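Local structure of beta-fructofuranosidase (Bifidobacterium adolescentis, 6NOB) at residues Gly509-Ala515 and Asp613-Ala619; Asn518-Ala522 and Ala629-Asn633; Phe20-Cys24 and Met46-Glu50; Asn28-Ala34 and Thr66-Leu72; Leu363-His368 and Val405-Ala409. The protein probably acts as a beta-fructofuranosidase of glycoside hydrolase family 32, hydrolysing terminal beta-fructofuranoside bonds in sugars such as sucrose. One frame throughout, in Å; residues are numbered along the deposited sequence. Where two conformers were deposited one is given.

Contact 1: residues Gly509-Ala515 and Asp613-Ala619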
# COMPACT_ATOMS: atom_id res chain seq x y z
N GLY A 509 11.47 -11.80 37.32
CA GLY A 509 10.92 -10.51 36.98
C GLY A 509 10.54 -10.34 35.52
O GLY A 509 9.69 -9.50 35.21
N ASP A 510 11.15 -11.10 34.62
CA ASP A 510 10.78 -11.07 33.21
C ASP A 510 9.66 -12.07 32.95
O ASP A 510 9.68 -13.20 33.46
CB ASP A 510 11.99 -11.41 32.33
CG ASP A 510 12.83 -10.19 31.99
OD1 ASP A 510 12.48 -9.08 32.43
OD2 ASP A 510 13.84 -10.35 31.28
N MET A 511 8.69 -11.66 32.15
CA MET A 511 7.68 -12.56 31.60
C MET A 511 8.10 -12.93 30.19
O MET A 511 8.39 -12.05 29.37
CB MET A 511 6.30 -11.92 31.61
CG MET A 511 5.81 -11.51 32.99
SD MET A 511 4.11 -10.91 33.00
CE MET A 511 3.91 -10.45 34.72
N VAL A 512 8.16 -14.23 29.91
CA VAL A 512 8.73 -14.75 28.67
C VAL A 512 7.68 -15.60 27.96
O VAL A 512 7.03 -16.44 28.60
CB VAL A 512 10.01 -15.55 28.92
CG1 VAL A 512 10.58 -16.09 27.61
CG2 VAL A 512 11.05 -14.69 29.63
N VAL A 513 7.53 -15.38 26.66
CA VAL A 513 6.64 -16.17 25.81
C VAL A 513 7.44 -16.61 24.59
O VAL A 513 7.99 -15.77 23.87
CB VAL A 513 5.39 -15.39 25.38
CG1 VAL A 513 4.66 -16.13 24.27
CG2 VAL A 513 4.47 -15.16 26.57
N THR A 514 7.51 -17.92 24.36
CA THR A 514 8.16 -18.45 23.16
C THR A 514 7.18 -18.40 21.99
O THR A 514 6.05 -18.88 22.10
CB THR A 514 8.64 -19.88 23.39
OG1 THR A 514 9.58 -19.90 24.48
CG2 THR A 514 9.33 -20.42 22.14
N ALA A 515 7.62 -17.82 20.88
CA ALA A 515 6.74 -17.62 19.73
C ALA A 515 7.07 -18.63 18.64
O ALA A 515 8.12 -18.51 18.00
CB ALA A 515 6.90 -16.20 19.20
N ASP A 613 11.96 -19.94 15.73
CA ASP A 613 11.15 -19.47 16.84
C ASP A 613 11.60 -18.08 17.29
O ASP A 613 12.77 -17.71 17.19
CB ASP A 613 11.24 -20.44 18.01
CG ASP A 613 10.51 -21.75 17.74
OD1 ASP A 613 9.76 -21.81 16.74
OD2 ASP A 613 10.71 -22.71 18.51
N GLY A 614 10.63 -17.31 17.79
CA GLY A 614 10.88 -16.02 18.39
C GLY A 614 10.69 -16.05 19.90
O GLY A 614 10.57 -17.11 20.52
N GLU A 615 10.65 -14.86 20.48
CA GLU A 615 10.48 -14.73 21.92
C GLU A 615 9.99 -13.33 22.25
O GLU A 615 10.48 -12.34 21.69
CB GLU A 615 11.79 -15.02 22.67
CG GLU A 615 11.83 -14.49 24.10
CD GLU A 615 12.91 -15.15 24.94
OE1 GLU A 615 12.83 -16.38 25.16
OE2 GLU A 615 13.83 -14.43 25.40
N LEU A 616 9.01 -13.25 23.15
CA LEU A 616 8.49 -12.00 23.68
C LEU A 616 8.89 -11.89 25.14
O LEU A 616 8.67 -12.82 25.92
CB LEU A 616 6.97 -11.92 23.53
CG LEU A 616 6.27 -10.80 24.30
CD1 LEU A 616 6.65 -9.44 23.72
CD2 LEU A 616 4.77 -11.00 24.28
N ARG A 617 9.46 -10.75 25.52
CA ARG A 617 9.96 -10.53 26.87
C ARG A 617 9.36 -9.24 27.40
O ARG A 617 9.41 -8.21 26.73
CB ARG A 617 11.49 -10.47 26.88
CG ARG A 617 12.12 -10.54 28.26
CD ARG A 617 13.61 -10.87 28.16
NE ARG A 617 13.84 -12.27 27.83
CZ ARG A 617 14.15 -13.21 28.71
NH1 ARG A 617 14.27 -12.90 30.00
NH2 ARG A 617 14.34 -14.46 28.32
N ILE A 618 8.78 -9.31 28.60
CA ILE A 618 8.04 -8.20 29.18
C ILE A 618 8.55 -7.95 30.60
O ILE A 618 8.67 -8.89 31.39
CB ILE A 618 6.52 -8.47 29.20
CG1 ILE A 618 6.02 -8.79 27.80
CG2 ILE A 618 5.77 -7.28 29.78
CD1 ILE A 618 4.69 -9.50 27.78
N ALA A 619 8.84 -6.69 30.90
CA ALA A 619 9.27 -6.28 32.23
C ALA A 619 8.81 -4.85 32.47
O ALA A 619 8.77 -4.04 31.55
CB ALA A 619 10.79 -6.39 32.40
O HOH W 1 12.29 -18.71 23.87
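Met511 and Ile618 pair near one end of two antiparallel strands that run to Ala515 and Gly614 at the other, in the beta-sandwich that follows the propeller in family 32 enzymes. The tight side carries Met511, Val513, Ala515, Leu616 and Ile618, which face the second sheet of the sandwich. Here Val513 CB lies 4.2 Å from Leu616 CB. Leu616 goes on to reach Tyr520 and Ala522, while Val513 packs on Ala629. Six backbone hydrogen bonds join the strands, of which Ala515 N to Gly614 O (3.1 Å) is atypical, since the donor stands well above the carbonyl plane.

The other face is polar and partly open to solvent. Arg617, bent at chi3 (-75°), brings its guanidinium alongside Val512, whose CG2 sits over one face, 3.5 Å from NH2. Both carboxylates meet this group in its plane: Asp510 OD2 takes NH1 on its anti lone pair at 2.9 Å, and Glu615 OE2 is gripped side-on by NH2 (3.0 Å) and by NE, both coming from the same side of the carboxylate. Asp507 is a further partner of NH1. Such a salt-bridge network would fix the rotation of an otherwise mobile guanidinium. Beyond it a water bridges the strands, donating to Glu615 OE1 at 2.7 Å and lying 3.0 Å from Thr514 OG1.

Contact 2: residues Asn518-Ala522 and Ala629-Asn633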
# COMPACT_ATOMS: atom_id res chain seq x y z
N ASN A 518 8.11 -17.50 15.01
CA ASN A 518 8.33 -16.05 15.16
C ASN A 518 7.15 -15.25 14.60
O ASN A 518 7.33 -14.20 13.98
CB ASN A 518 9.64 -15.61 14.51
CG ASN A 518 10.28 -14.45 15.23
OD1 ASN A 518 9.65 -13.83 16.10
ND2 ASN A 518 11.53 -14.14 14.89
N ALA A 519 5.94 -15.75 14.82
CA ALA A 519 4.72 -15.04 14.44
C ALA A 519 3.72 -15.18 15.57
O ALA A 519 3.28 -16.30 15.87
CB ALA A 519 4.14 -15.61 13.13
N TYR A 520 3.38 -14.07 16.21
CA TYR A 520 2.56 -14.12 17.41
C TYR A 520 1.72 -12.86 17.54
O TYR A 520 1.95 -11.86 16.86
CB TYR A 520 3.41 -14.31 18.67
CG TYR A 520 4.33 -13.15 18.98
CD1 TYR A 520 5.60 -13.07 18.42
CD2 TYR A 520 3.92 -12.12 19.83
CE1 TYR A 520 6.44 -12.01 18.70
CE2 TYR A 520 4.76 -11.06 20.11
CZ TYR A 520 6.01 -11.00 19.54
OH TYR A 520 6.85 -9.94 19.82
N TYR A 521 0.75 -12.93 18.45
CA TYR A 521 -0.05 -11.79 18.87
C TYR A 521 0.08 -11.66 20.38
O TYR A 521 0.15 -12.66 21.10
CB TYR A 521 -1.52 -11.98 18.46
CG TYR A 521 -2.53 -11.18 19.27
CD1 TYR A 521 -3.09 -11.70 20.42
CD2 TYR A 521 -2.92 -9.92 18.86
CE1 TYR A 521 -4.01 -10.98 21.16
CE2 TYR A 521 -3.84 -9.19 19.58
CZ TYR A 521 -4.38 -9.72 20.73
OH TYR A 521 -5.29 -8.99 21.46
N ALA A 522 0.12 -10.42 20.88
CA ALA A 522 0.22 -10.20 22.32
C ALA A 522 -0.66 -9.03 22.74
O ALA A 522 -0.64 -7.98 22.11
CB ALA A 522 1.67 -9.94 22.74
N ALA A 629 -1.06 -13.79 25.16
CA ALA A 629 -0.18 -14.05 24.03
C ALA A 629 -0.68 -15.27 23.28
O ALA A 629 -1.03 -16.28 23.89
CB ALA A 629 1.27 -14.24 24.48
N ARG A 630 -0.70 -15.18 21.95
CA ARG A 630 -1.22 -16.24 21.10
C ARG A 630 -0.36 -16.36 19.85
O ARG A 630 0.16 -15.37 19.33
CB ARG A 630 -2.68 -16.00 20.69
CG ARG A 630 -3.64 -15.80 21.85
CD ARG A 630 -5.06 -15.52 21.39
NE ARG A 630 -5.79 -14.74 22.37
CZ ARG A 630 -7.11 -14.59 22.39
NH1 ARG A 630 -7.86 -15.18 21.47
NH2 ARG A 630 -7.68 -13.85 23.33
N ALA A 631 -0.23 -17.59 19.35
CA ALA A 631 0.44 -17.82 18.08
C ALA A 631 -0.35 -17.20 16.94
O ALA A 631 -1.58 -17.15 16.96
CB ALA A 631 0.62 -19.32 17.84
N LEU A 632 0.37 -16.71 15.94
CA LEU A 632 -0.25 -16.07 14.79
C LEU A 632 -0.34 -17.07 13.64
O LEU A 632 0.63 -17.75 13.31
CB LEU A 632 0.55 -14.83 14.35
CG LEU A 632 -0.20 -13.81 13.49
CD1 LEU A 632 -1.23 -13.06 14.32
CD2 LEU A 632 0.77 -12.83 12.86
N ASN A 633 -1.53 -17.16 13.04
CA ASN A 633 -1.73 -18.05 11.91
C ASN A 633 -1.12 -17.46 10.64
O ASN A 633 -0.79 -16.27 10.56
CB ASN A 633 -3.22 -18.29 11.67
CG ASN A 633 -3.88 -19.04 12.81
OD1 ASN A 633 -3.29 -19.95 13.40
ND2 ASN A 633 -5.11 -18.67 13.13
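Strands 519-522 and 629-632 run antiparallel at 149°, and Tyr521 and Arg630 form their hydrogen-bonded pair. Arg630 O receives Tyr521 N at 2.7 Å, nearly along the C=O axis, and Tyr521 O accepts Arg630 N at 2.8 Å. Further on, Leu632 N reaches Ala519 O at 2.9 Å from above the carbonyl plane.

Leu632 points toward the facing strand: its CB rests 3.9 Å from Ala519 CB, and CD1 touches Tyr521 CB at 4.3 Å. The Tyr521 ring turns an edge to Arg630 CB. Its hydroxyl is bound to Glu584, and its ring meets Phe586 edge-to-face. The Arg630 guanidinium pairs instead with Asp628, next to this segment. Tyr520 behaves differently. Its CB lies 3.5 Å from Arg630 O, but chi1 of 66° sets CG between the backbone N and the carbonyl carbon, and the ring leaves the strand pair for the interior of the C-terminal beta-sandwich, where it packs on Ala515.

Between the two segments, then, main-chain bonds supply the polar links and aliphatic carbon supplies the packing. The buried Tyr520 hydroxyl finds its acceptor in Leu536 O of the opposing sheet, which implies a polar tie across an otherwise largely apolar interface.

Contact 3: residues Phe20-Cys24 and Met46-Glu50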
# COMPACT_ATOMS: atom_id res chain seq x y z
N PHE A 20 5.37 -12.45 -18.74
CA PHE A 20 5.91 -11.10 -18.80
C PHE A 20 7.40 -11.22 -19.12
O PHE A 20 8.21 -11.54 -18.25
CB PHE A 20 5.66 -10.35 -17.50
CG PHE A 20 4.20 -10.10 -17.23
CD1 PHE A 20 3.40 -11.10 -16.70
CD2 PHE A 20 3.63 -8.87 -17.51
CE1 PHE A 20 2.05 -10.87 -16.46
CE2 PHE A 20 2.29 -8.64 -17.27
CZ PHE A 20 1.50 -9.64 -16.75
N ALA A 21 7.75 -10.96 -20.38
CA ALA A 21 9.07 -11.27 -20.91
C ALA A 21 9.85 -9.99 -21.21
O ALA A 21 9.29 -8.96 -21.59
CB ALA A 21 8.96 -12.11 -22.19
N GLU A 22 11.17 -10.09 -21.02
CA GLU A 22 12.10 -9.00 -21.30
C GLU A 22 13.02 -9.43 -22.43
O GLU A 22 13.57 -10.53 -22.40
CB GLU A 22 12.91 -8.65 -20.05
CG GLU A 22 13.69 -7.34 -20.15
CD GLU A 22 14.27 -6.92 -18.81
OE1 GLU A 22 13.89 -7.52 -17.78
OE2 GLU A 22 15.11 -6.00 -18.79
N ARG A 23 13.17 -8.56 -23.43
CA ARG A 23 14.09 -8.86 -24.52
C ARG A 23 15.52 -8.92 -23.99
O ARG A 23 15.98 -8.01 -23.31
CB ARG A 23 13.98 -7.79 -25.61
CG ARG A 23 14.85 -8.07 -26.83
CD ARG A 23 14.75 -6.96 -27.86
NE ARG A 23 13.40 -6.83 -28.41
CZ ARG A 23 12.92 -7.56 -29.40
NH1 ARG A 23 13.68 -8.50 -29.97
NH2 ARG A 23 11.68 -7.37 -29.84
N CYS A 24 16.21 -10.02 -24.30
CA CYS A 24 17.58 -10.25 -23.85
C CYS A 24 18.60 -10.24 -24.97
O CYS A 24 19.77 -9.92 -24.73
CB CYS A 24 17.67 -11.58 -23.10
SG CYS A 24 19.04 -11.69 -21.92
N MET A 46 7.80 -11.40 -29.85
CA MET A 46 7.76 -10.07 -29.25
C MET A 46 7.83 -9.03 -30.36
O MET A 46 8.66 -9.15 -31.27
CB MET A 46 8.93 -9.88 -28.28
CG MET A 46 8.92 -8.56 -27.54
SD MET A 46 10.19 -8.46 -26.26
CE MET A 46 9.62 -9.71 -25.11
N PRO A 47 6.96 -8.02 -30.35
CA PRO A 47 7.02 -6.97 -31.38
C PRO A 47 8.40 -6.32 -31.41
O PRO A 47 9.04 -6.14 -30.38
CB PRO A 47 5.93 -5.98 -30.94
CG PRO A 47 4.98 -6.81 -30.15
CD PRO A 47 5.81 -7.83 -29.44
N ILE A 48 8.83 -5.97 -32.63
CA ILE A 48 10.21 -5.54 -32.85
C ILE A 48 10.57 -4.36 -31.95
O ILE A 48 11.64 -4.33 -31.34
CB ILE A 48 10.44 -5.20 -34.33
CG1 ILE A 48 9.76 -6.23 -35.23
CG2 ILE A 48 11.93 -5.11 -34.63
CD1 ILE A 48 9.62 -5.76 -36.67
N ALA A 49 9.68 -3.37 -31.86
CA ALA A 49 10.01 -2.13 -31.18
C ALA A 49 10.02 -2.26 -29.66
O ALA A 49 10.50 -1.34 -28.99
CB ALA A 49 9.04 -1.03 -31.60
N GLU A 50 9.52 -3.36 -29.11
CA GLU A 50 9.33 -3.50 -27.68
C GLU A 50 10.49 -4.25 -27.04
O GLU A 50 10.97 -5.25 -27.58
CB GLU A 50 8.01 -4.22 -27.37
CG GLU A 50 6.78 -3.54 -27.93
CD GLU A 50 5.49 -4.29 -27.64
OE1 GLU A 50 5.50 -5.15 -26.72
OE2 GLU A 50 4.48 -4.03 -28.32
O HOH W 2 11.45 -9.86 -31.73
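Glu50 O is gripped by two nitrogens of Arg23, NE at 3.0 Å and NH2 at 3.2 Å, in a side-on approach that places the carbonyl oxygen in the guanidinium plane. The acceptor ends a type I beta turn running from Pro47 to Glu50, closed by the bond from Glu50 N to Pro47 O. Arg23 ends strand 16-23, and the turn lies in the connection from strand 40-45 in one N-terminal sheet to strand 52-58 in the other. A bend at chi3 (-63°) swings the guanidinium round to the turn. NH2 also donates to a water at 3.1 Å, which in turn donates to Met46 O at 2.9 Å.

Met46 lies against the guanidinium. Its SD sits over one face and 3.9 Å from Arg23 CB, while CE reaches past to Ala21 CB at 3.8 Å. The same methionine packs on Leu72 and Phe55. Replacing Arg23 by an alanine would probably leave Glu50 O without these two donors and open a gap beside the Met46 sulfur. The arginine edge thus binds a carbonyl and a water while its face and CB lie against the thioether, adding a tie beside the main-chain pairing of strands 16-23 and 52-58.

Contact 4: residues Asn28-Ala34 and Thr66-Leu72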
# COMPACT_ATOMS: atom_id res chain seq x y z
N ASN A 28 15.31 -12.06 -33.16
CA ASN A 28 13.96 -12.52 -32.88
C ASN A 28 13.83 -13.00 -31.44
O ASN A 28 14.62 -13.84 -30.98
CB ASN A 28 13.56 -13.63 -33.84
CG ASN A 28 12.74 -13.13 -35.01
OD1 ASN A 28 12.03 -12.14 -34.90
ND2 ASN A 28 12.84 -13.82 -36.14
N ALA A 29 12.84 -12.48 -30.73
CA ALA A 29 12.49 -12.94 -29.39
C ALA A 29 11.17 -13.70 -29.48
O ALA A 29 10.13 -13.11 -29.81
CB ALA A 29 12.38 -11.76 -28.42
N VAL A 30 11.21 -15.00 -29.20
CA VAL A 30 10.10 -15.90 -29.48
C VAL A 30 9.74 -16.70 -28.23
O VAL A 30 10.60 -17.05 -27.42
CB VAL A 30 10.43 -16.86 -30.65
CG1 VAL A 30 9.19 -17.61 -31.10
CG2 VAL A 30 11.03 -16.09 -31.81
N VAL A 31 8.45 -16.98 -28.09
CA VAL A 31 7.92 -17.95 -27.14
C VAL A 31 7.10 -18.96 -27.92
O VAL A 31 6.28 -18.59 -28.77
CB VAL A 31 7.07 -17.29 -26.04
CG1 VAL A 31 6.74 -18.31 -24.96
CG2 VAL A 31 7.79 -16.09 -25.46
N THR A 32 7.31 -20.24 -27.64
CA THR A 32 6.56 -21.30 -28.29
C THR A 32 6.03 -22.28 -27.25
O THR A 32 6.55 -22.38 -26.14
CB THR A 32 7.40 -22.05 -29.33
OG1 THR A 32 8.66 -22.42 -28.75
CG2 THR A 32 7.65 -21.17 -30.55
N VAL A 33 4.96 -22.98 -27.63
CA VAL A 33 4.35 -24.02 -26.81
C VAL A 33 4.21 -25.27 -27.66
O VAL A 33 3.83 -25.19 -28.83
CB VAL A 33 2.98 -23.58 -26.25
CG1 VAL A 33 2.52 -24.53 -25.15
CG2 VAL A 33 3.04 -22.15 -25.72
N ALA A 34 4.52 -26.42 -27.07
CA ALA A 34 4.42 -27.70 -27.75
C ALA A 34 3.72 -28.70 -26.84
O ALA A 34 3.81 -28.62 -25.61
CB ALA A 34 5.80 -28.23 -28.15
N THR A 66 5.08 -27.89 -23.16
CA THR A 66 6.46 -27.43 -23.04
C THR A 66 6.53 -25.99 -23.53
O THR A 66 6.15 -25.70 -24.67
CB THR A 66 7.40 -28.32 -23.85
OG1 THR A 66 7.45 -29.63 -23.27
CG2 THR A 66 8.80 -27.73 -23.87
N VAL A 67 7.01 -25.09 -22.68
CA VAL A 67 7.14 -23.68 -23.00
C VAL A 67 8.61 -23.37 -23.26
O VAL A 67 9.47 -23.70 -22.44
CB VAL A 67 6.58 -22.79 -21.87
CG1 VAL A 67 6.51 -21.34 -22.32
CG2 VAL A 67 5.21 -23.29 -21.43
N ALA A 68 8.89 -22.74 -24.40
CA ALA A 68 10.25 -22.49 -24.83
C ALA A 68 10.44 -21.00 -25.09
O ALA A 68 9.61 -20.38 -25.76
CB ALA A 68 10.59 -23.29 -26.09
N ALA A 69 11.52 -20.44 -24.56
CA ALA A 69 11.88 -19.05 -24.77
C ALA A 69 13.22 -18.97 -25.49
O ALA A 69 14.12 -19.78 -25.24
CB ALA A 69 11.96 -18.29 -23.44
N SER A 70 13.34 -17.99 -26.38
CA SER A 70 14.60 -17.74 -27.07
C SER A 70 14.65 -16.26 -27.43
O SER A 70 13.68 -15.73 -27.99
CB SER A 70 14.76 -18.61 -28.32
OG SER A 70 16.11 -18.69 -28.74
N GLY A 71 15.76 -15.61 -27.11
CA GLY A 71 15.89 -14.19 -27.32
C GLY A 71 15.20 -13.33 -26.29
O GLY A 71 15.17 -12.11 -26.44
N LEU A 72 14.63 -13.94 -25.25
CA LEU A 72 13.97 -13.19 -24.19
C LEU A 72 14.11 -13.97 -22.89
O LEU A 72 14.59 -15.10 -22.86
CB LEU A 72 12.50 -12.91 -24.52
CG LEU A 72 11.60 -14.10 -24.90
CD1 LEU A 72 11.03 -14.78 -23.67
CD2 LEU A 72 10.48 -13.63 -25.82
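Val31 and Leu72 meet through their methyl branches, each placed by its first torsion. In Val31, CG1 is anti to the backbone N (chi1 -171°), which leaves CG2 to approach Leu72 CD2 at 3.7 Å. Leu72 adopts the rarer setting with CG between its backbone N and carbonyl carbon (chi1 54°), and its branches cross the valine at about a right angle. The same CD2 touches Ala29 CB, also at 3.7 Å, whereas Val31 CG1 approaches Val67 CG1 at 4.0 Å.

Val31, Val33 and Val67 lie on the inner face of one four-stranded sheet of an antiparallel N-terminal beta-sandwich, in which strands 30-34 and 66-70 are central neighbours. Val31 and Val33 pack on Ile57 of the facing sheet, whose strand 72-80 begins with Leu72. Six backbone hydrogen bonds link the pair, starting with Val30 N to Ser70 O (2.8 Å).

The outer face carries smaller or more polar side chains beside Val30: Thr32 OG1 lies 3.4 Å from Ala68 CB, and Ser70 OG is hydrogen-bonded to Thr4 OG1. Where the strands end, Gly71 has positive phi (78°), and a beta carbon there would clash with Asn28 O. Gly71 O sits 3.4 Å from Ala29 CB.

Contact 5: residues Leu363-His368 and Val405-Ala409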
# COMPACT_ATOMS: atom_id res chain seq x y z
N LEU A 363 -7.57 21.35 1.24
CA LEU A 363 -6.61 21.31 2.33
C LEU A 363 -5.22 21.67 1.81
O LEU A 363 -4.81 21.20 0.75
CB LEU A 363 -6.57 19.93 3.00
CG LEU A 363 -5.58 19.76 4.15
CD1 LEU A 363 -5.99 20.61 5.34
CD2 LEU A 363 -5.44 18.30 4.55
N ALA A 364 -4.52 22.51 2.56
CA ALA A 364 -3.11 22.80 2.32
C ALA A 364 -2.39 22.71 3.65
O ALA A 364 -2.86 23.25 4.66
CB ALA A 364 -2.91 24.18 1.68
N ASP A 365 -1.25 22.02 3.67
CA ASP A 365 -0.49 21.79 4.90
C ASP A 365 0.62 22.82 4.99
O ASP A 365 1.75 22.58 4.55
CB ASP A 365 0.05 20.36 4.95
CG ASP A 365 0.51 19.95 6.34
OD1 ASP A 365 0.76 20.84 7.18
OD2 ASP A 365 0.63 18.73 6.59
N PHE A 366 0.31 23.98 5.57
CA PHE A 366 1.33 25.00 5.76
C PHE A 366 2.24 24.70 6.94
O PHE A 366 3.37 25.20 6.98
CB PHE A 366 0.69 26.38 5.92
CG PHE A 366 0.55 27.13 4.63
CD1 PHE A 366 -0.55 26.92 3.81
CD2 PHE A 366 1.53 28.03 4.23
CE1 PHE A 366 -0.68 27.60 2.62
CE2 PHE A 366 1.41 28.71 3.03
CZ PHE A 366 0.30 28.50 2.23
N GLY A 367 1.78 23.90 7.90
CA GLY A 367 2.67 23.44 8.95
C GLY A 367 3.82 22.63 8.41
O GLY A 367 4.91 22.62 9.00
N HIS A 368 3.62 21.95 7.29
CA HIS A 368 4.64 21.15 6.63
C HIS A 368 4.87 21.63 5.21
O HIS A 368 5.01 20.83 4.27
CB HIS A 368 4.28 19.67 6.67
CG HIS A 368 4.10 19.13 8.05
ND1 HIS A 368 2.86 18.84 8.58
CD2 HIS A 368 5.00 18.83 9.01
CE1 HIS A 368 3.01 18.39 9.82
NE2 HIS A 368 4.30 18.37 10.10
N VAL A 405 2.60 9.65 7.04
CA VAL A 405 1.23 9.87 6.57
C VAL A 405 0.47 10.60 7.67
O VAL A 405 0.40 10.11 8.81
CB VAL A 405 0.55 8.54 6.20
CG1 VAL A 405 -0.93 8.77 5.91
CG2 VAL A 405 1.24 7.91 5.01
N ARG A 406 -0.09 11.76 7.34
CA ARG A 406 -0.77 12.61 8.31
C ARG A 406 -2.28 12.55 8.11
O ARG A 406 -2.76 12.51 6.97
CB ARG A 406 -0.29 14.06 8.18
CG ARG A 406 -0.71 14.96 9.32
CD ARG A 406 0.29 16.10 9.54
NE ARG A 406 0.13 16.71 10.86
CZ ARG A 406 0.72 16.26 11.96
NH1 ARG A 406 1.52 15.20 11.91
NH2 ARG A 406 0.51 16.87 13.12
N TRP A 407 -3.02 12.54 9.21
CA TRP A 407 -4.47 12.69 9.17
C TRP A 407 -4.87 14.05 9.75
O TRP A 407 -4.21 14.58 10.64
CB TRP A 407 -5.19 11.56 9.93
CG TRP A 407 -4.88 11.45 11.41
CD1 TRP A 407 -4.00 10.58 11.99
CD2 TRP A 407 -5.46 12.21 12.48
NE1 TRP A 407 -3.99 10.76 13.35
CE2 TRP A 407 -4.88 11.75 13.68
CE3 TRP A 407 -6.41 13.23 12.54
CZ2 TRP A 407 -5.22 12.28 14.92
CZ3 TRP A 407 -6.75 13.76 13.78
CH2 TRP A 407 -6.15 13.28 14.95
N TYR A 408 -5.96 14.59 9.21
CA TYR A 408 -6.48 15.89 9.62
C TYR A 408 -7.99 15.75 9.80
O TYR A 408 -8.69 15.35 8.87
CB TYR A 408 -6.18 16.98 8.58
CG TYR A 408 -4.80 16.94 7.96
CD1 TYR A 408 -4.46 15.99 7.00
CD2 TYR A 408 -3.83 17.88 8.32
CE1 TYR A 408 -3.21 15.96 6.43
CE2 TYR A 408 -2.57 17.86 7.75
CZ TYR A 408 -2.26 16.90 6.81
OH TYR A 408 -1.01 16.87 6.24
N ALA A 409 -8.48 16.10 10.99
CA ALA A 409 -9.89 15.94 11.32
C ALA A 409 -10.52 17.29 11.63
O ALA A 409 -9.91 18.14 12.28
CB ALA A 409 -10.07 15.00 12.52
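Asp365 OD2 is held from opposite faces of its carboxylate by two buried donors. Tyr408 OH gives it a short hydrogen bond of 2.5 Å, arriving from above the carboxylate plane, and His368 ND1 comes in on the syn side at 3.0 Å. Carboxylate and phenol ring stand nearly perpendicular, 86° apart, with the oxygen at the edge of the ring, in its plane. The second oxygen, OD1, takes a weak bond from His368 N, so that the aspartate clasps the turn after its own strand. Its CG is anti to the backbone N (chi1 -165°), which carries the group across toward Tyr408.

The imidazole is fixed at its far nitrogen as well, since NE2 bonds to Thr316. Its CE1 points onto one face of the Arg406 guanidinium, 3.5 Å from NE, and the two planes are inclined by 63°. Trp428 also meets Arg406, in a cation-pi contact. Over the Tyr408 ring lies Leu363, whose CD2 makes a CH-pi contact 3.7 Å from the centroid.

With a phenylalanine in place of Tyr408 the leucine contact could persist, but Asp365 OD2, left with His368 ND1, would probably be less firmly held, and Tyr374 OH would lack its phenolic partner.

The strands are not paired, their axes staying 10.4 Å apart. Strand 357-365 belongs to one sheet and strand 405-415 to another, probably adjoining blades of the family 32 propeller, and side chains from strands 385-396 and 418-428 pack around the junction.

How the contacts relate
Along the chain, contacts 3 and 4 come first, with alternating segments, then contact 5, and last contacts 1 and 2, again interleaved. Contacts 3 and 4 have centres 11 Å apart in the N-terminal sandwich and are stitched together where Met46 N approaches Ala29 O. Contacts 1 and 2, centres 12 Å apart, lie in the two facing sheets of the C-terminal sandwich and touch through Ala515 and Tyr520, and through Leu616 and Ala522. Contact 5 stands apart in what is probably the propeller, its centre about 39 Å from contact 1 and 52 Å from contact 4. The five therefore sample three successive beta-rich modules, each held together by segments 22 to 107 residues apart.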